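Local coordinates for putative PhosphatidylEthanolamine-Binding Protein (PEBP) (Chlamydia trachomatis, PDB 3N08) that is of uncharacterised function but, as a homologue of Raf kinase inhibitor protein, may bind phospholipid head groups or similar phosphorylated ligands, at residues S8-F11 with I17-K20; G27-L32 with I64-Y69. One frame throughout, in Å; residues are numbered along the deposited sequence.

Contact 1: residues S8-F11 with I17-K20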
# COMPACT_ATOMS: atom_id res chain seq x y z
N SER B 8 2.65 9.38 1.98
CA SER B 8 3.06 10.75 2.14
C SER B 8 4.37 10.81 2.90
O SER B 8 4.54 10.14 3.91
CB SER B 8 2.00 11.57 2.87
OG SER B 8 2.47 12.89 3.09
N GLN B 9 5.30 11.63 2.40
CA GLN B 9 6.53 11.89 3.13
C GLN B 9 6.27 12.61 4.45
O GLN B 9 7.11 12.59 5.34
CB GLN B 9 7.51 12.71 2.28
CG GLN B 9 7.92 12.02 0.98
CD GLN B 9 8.34 13.00 -0.11
OE1 GLN B 9 7.96 14.18 -0.11
NE2 GLN B 9 9.13 12.51 -1.06
N ALA B 10 5.09 13.20 4.58
CA ALA B 10 4.76 14.04 5.72
C ALA B 10 4.20 13.26 6.90
O ALA B 10 4.23 13.77 8.04
CB ALA B 10 3.79 15.15 5.31
N PHE B 11 3.64 12.07 6.68
CA PHE B 11 3.05 11.30 7.77
C PHE B 11 2.80 9.88 7.32
O PHE B 11 2.48 9.63 6.15
CB PHE B 11 1.73 11.89 8.29
CG PHE B 11 0.66 12.02 7.25
CD1 PHE B 11 0.62 13.11 6.39
CD2 PHE B 11 -0.34 11.06 7.15
CE1 PHE B 11 -0.39 13.20 5.43
CE2 PHE B 11 -1.33 11.17 6.19
CZ PHE B 11 -1.36 12.23 5.33
N ILE B 17 -1.07 14.44 10.81
CA ILE B 17 -0.72 15.29 9.68
C ILE B 17 -0.09 16.57 10.23
O ILE B 17 -0.65 17.18 11.15
CB ILE B 17 -2.00 15.66 8.90
CG1 ILE B 17 -2.65 14.39 8.36
CG2 ILE B 17 -1.69 16.65 7.80
CD1 ILE B 17 -4.08 14.60 7.81
N PRO B 18 1.09 16.98 9.71
CA PRO B 18 1.70 18.22 10.22
C PRO B 18 0.81 19.44 10.12
O PRO B 18 -0.02 19.60 9.23
CB PRO B 18 2.95 18.37 9.36
CG PRO B 18 3.27 16.94 8.95
CD PRO B 18 1.96 16.28 8.75
N LYS B 19 1.03 20.34 11.08
CA LYS B 19 0.25 21.55 11.23
C LYS B 19 0.17 22.38 9.94
O LYS B 19 -0.85 23.01 9.66
CB LYS B 19 0.86 22.36 12.36
CG LYS B 19 0.16 23.69 12.60
CD LYS B 19 0.68 24.36 13.87
CE LYS B 19 0.06 23.72 15.10
NZ LYS B 19 0.54 24.42 16.33
N LYS B 20 1.26 22.39 9.18
CA LYS B 20 1.36 23.16 7.95
C LYS B 20 0.19 22.90 6.97
O LYS B 20 -0.19 23.76 6.18
CB LYS B 20 2.69 22.74 7.28
CG LYS B 20 3.06 23.40 5.99
CD LYS B 20 4.35 22.75 5.47
CE LYS B 20 4.99 23.50 4.32
NZ LYS B 20 5.77 24.67 4.79
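The turn that follows strand 5-7 packs against the chain just after strand 15-16, and Phe11 and Ile17 meet at the centre of this short loop-to-loop junction. The two side chains run side by side in the same direction. CG1 of Ile17 sits over the middle of the Phe11 ring, 3.8 Å from the centroid and only 8° off the ring normal, a nearly vertical CH-pi contact. Ile17 offers this branch because CG1 lies beside its own backbone N (chi1 -61°), while CG2 takes the position anti to that nitrogen. CB of Ser8 covers the opposite face of the ring, displaced toward the rim, and the phenyl group is thereby clamped between the two. Pro18 continues the contact toward the more exposed side: its CG comes to 3.4 Å from the carbonyl O of Ala10, and its CD lies 4.1 Å from Ala10 CB. The same CD approaches Phe11 CD1 obliquely at 4.2 Å. Inside the turn, the OG of Ser8 accepts the N-H of Ala10 at 3.0 Å (156°), an ST turn that ties Ser8 to the bend leading into Phe11. Ser8 OG is also hydrogen-bonded to the backbone O of Pro31. Strand 140-150 flanks the junction: its Leu146 touches both Ser8 and Phe11, and Thr149 shares a backbone hydrogen bond with Ile17.

Contact 2: residues G27-L32 with I64-Y69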
# COMPACT_ATOMS: atom_id res chain seq x y z
N GLY B 27 -2.05 25.82 5.49
CA GLY B 27 -3.21 25.12 4.99
C GLY B 27 -3.10 24.64 3.56
O GLY B 27 -4.09 24.51 2.85
N ILE B 28 -1.88 24.37 3.12
CA ILE B 28 -1.69 23.87 1.76
C ILE B 28 -1.87 22.35 1.71
O ILE B 28 -1.83 21.66 2.73
CB ILE B 28 -0.31 24.28 1.19
CG1 ILE B 28 0.81 23.58 1.96
CG2 ILE B 28 -0.13 25.81 1.22
CD1 ILE B 28 2.22 23.89 1.44
N SER B 29 -2.09 21.84 0.51
CA SER B 29 -2.30 20.41 0.33
C SER B 29 -1.02 19.64 0.69
O SER B 29 0.09 20.12 0.42
CB SER B 29 -2.76 20.13 -1.11
OG SER B 29 -1.73 20.43 -2.04
N PRO B 30 -1.16 18.49 1.34
CA PRO B 30 0.01 17.71 1.76
C PRO B 30 0.65 16.99 0.58
O PRO B 30 -0.02 16.71 -0.42
CB PRO B 30 -0.58 16.68 2.73
CG PRO B 30 -2.00 16.48 2.19
CD PRO B 30 -2.43 17.84 1.71
N PRO B 31 1.95 16.69 0.71
CA PRO B 31 2.61 15.89 -0.32
C PRO B 31 2.06 14.47 -0.35
O PRO B 31 1.77 13.88 0.69
CB PRO B 31 4.08 15.90 0.10
CG PRO B 31 4.02 16.03 1.58
CD PRO B 31 2.80 16.89 1.89
N LEU B 32 1.85 13.93 -1.54
CA LEU B 32 1.39 12.56 -1.69
C LEU B 32 2.16 11.89 -2.80
O LEU B 32 2.54 12.54 -3.78
CB LEU B 32 -0.08 12.55 -2.07
CG LEU B 32 -1.03 13.15 -1.03
CD1 LEU B 32 -2.42 13.34 -1.64
CD2 LEU B 32 -1.12 12.22 0.18
N ILE B 64 -16.11 15.91 2.55
CA ILE B 64 -15.11 15.74 1.50
C ILE B 64 -14.20 16.96 1.47
O ILE B 64 -14.68 18.10 1.32
CB ILE B 64 -15.78 15.56 0.12
CG1 ILE B 64 -16.73 14.37 0.09
CG2 ILE B 64 -14.71 15.44 -0.95
CD1 ILE B 64 -16.25 13.12 0.74
N HIS B 65 -12.92 16.71 1.67
CA HIS B 65 -11.92 17.75 1.70
C HIS B 65 -11.21 18.00 0.36
O HIS B 65 -10.67 19.07 0.17
CB HIS B 65 -10.89 17.48 2.81
CG HIS B 65 -11.41 17.80 4.17
ND1 HIS B 65 -11.05 18.95 4.85
CD2 HIS B 65 -12.36 17.21 4.93
CE1 HIS B 65 -11.71 19.02 5.99
NE2 HIS B 65 -12.51 17.97 6.06
N TRP B 66 -11.19 17.02 -0.53
CA TRP B 66 -10.49 17.17 -1.80
C TRP B 66 -10.95 16.10 -2.76
O TRP B 66 -11.01 14.93 -2.40
CB TRP B 66 -8.98 17.05 -1.58
CG TRP B 66 -8.09 17.72 -2.61
CD1 TRP B 66 -8.47 18.59 -3.58
CD2 TRP B 66 -6.67 17.59 -2.70
NE1 TRP B 66 -7.35 19.01 -4.29
CE2 TRP B 66 -6.24 18.41 -3.76
CE3 TRP B 66 -5.72 16.86 -1.98
CZ2 TRP B 66 -4.88 18.50 -4.14
CZ3 TRP B 66 -4.38 16.96 -2.35
CH2 TRP B 66 -3.98 17.78 -3.42
N ILE B 67 -11.18 16.51 -4.01
CA ILE B 67 -11.40 15.60 -5.11
C ILE B 67 -10.47 16.00 -6.26
O ILE B 67 -10.48 17.17 -6.70
CB ILE B 67 -12.85 15.69 -5.60
CG1 ILE B 67 -13.80 15.13 -4.53
CG2 ILE B 67 -13.03 14.95 -6.94
CD1 ILE B 67 -15.27 15.15 -4.93
N VAL B 68 -9.77 15.01 -6.78
CA VAL B 68 -8.96 15.19 -7.98
C VAL B 68 -9.19 13.98 -8.88
O VAL B 68 -9.14 12.86 -8.42
CB VAL B 68 -7.45 15.27 -7.66
CG1 VAL B 68 -6.65 15.53 -8.92
CG2 VAL B 68 -7.18 16.37 -6.64
N TYR B 69 -9.42 14.20 -10.16
CA TYR B 69 -9.53 13.08 -11.06
C TYR B 69 -8.84 13.38 -12.38
O TYR B 69 -8.47 14.52 -12.67
CB TYR B 69 -11.00 12.65 -11.26
CG TYR B 69 -11.84 13.55 -12.13
CD1 TYR B 69 -12.52 14.64 -11.59
CD2 TYR B 69 -11.98 13.28 -13.48
CE1 TYR B 69 -13.30 15.46 -12.40
CE2 TYR B 69 -12.75 14.08 -14.28
CZ TYR B 69 -13.41 15.15 -13.74
OH TYR B 69 -14.18 15.93 -14.57
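Ser29 and Trp66 mark the nearest approach of the two backbones, their CA atoms 9.1 Å apart, so side chains alone bridge the irregular segment 27-32, extended from Ile28 on and carrying the Pro30-Pro31 pair, and the strand segment 64-69. Trp66 does most of the reaching. Its CG stands roughly anti to the backbone N (chi1 -156°), and chi2 near 11° swings the six-membered ring away from CA and out toward Ser29. CB of Ser29 meets that ring obliquely, 3.5 Å from Trp66 CH2 and 3.8 Å from Trp66 CZ3. The serine OG is close as well, 3.7 Å from Trp66 CH2, but its polar partner is the backbone N of Gly81, in a weak hydrogen bond. Leu32 adds a looser apolar contact, its CD1 4.2 Å from Trp66 CZ3; the leucine and tryptophan side chains run antiparallel and overlap only at their ends. At the far end of the indole NE1, on the five-membered ring, is hydrogen-bonded to Gln88 OE1, and within the strand CG2 of Val68 lies 3.5 Å above the ring plane, offset toward its rim. Tyr98 packs edge-to-face with the same indole, and Leu46 of the adjacent strand 43-50 touches both Leu32 and Trp66. A classic beta bulge sets His65 and Trp66 opposite the single Val48 of that strand. All three contacting residues are buried in a core between the large mixed sheet, which carries Trp66, and the small antiparallel sheet, whose strand 32-35 begins at Leu32, consistent with the two-sheet PEBP fold.

Overall arrangement
Along the chain both segments of contact 1 precede those of contact 2. Their centres are about 12 Å apart; that of contact 1 lies about 14 Å from the centre of the chain, that of contact 2 about 5 Å, in the interior. Segments 17-20 and 27-32 belong to one connection, running from strand 15-16, an outermost strand of the mixed sheet, to strand 32-35 in the antiparallel sheet. Within it Lys20 O and Gly27 N, 2.9 Å apart in a probable hydrogen bond, close a loop that the Cys23-Cys102 disulfide ties to a distant part of the chain. Ala10 CB also packs on Pro31 CG at 3.8 Å, joining the turn after strand 5-7 to this connection.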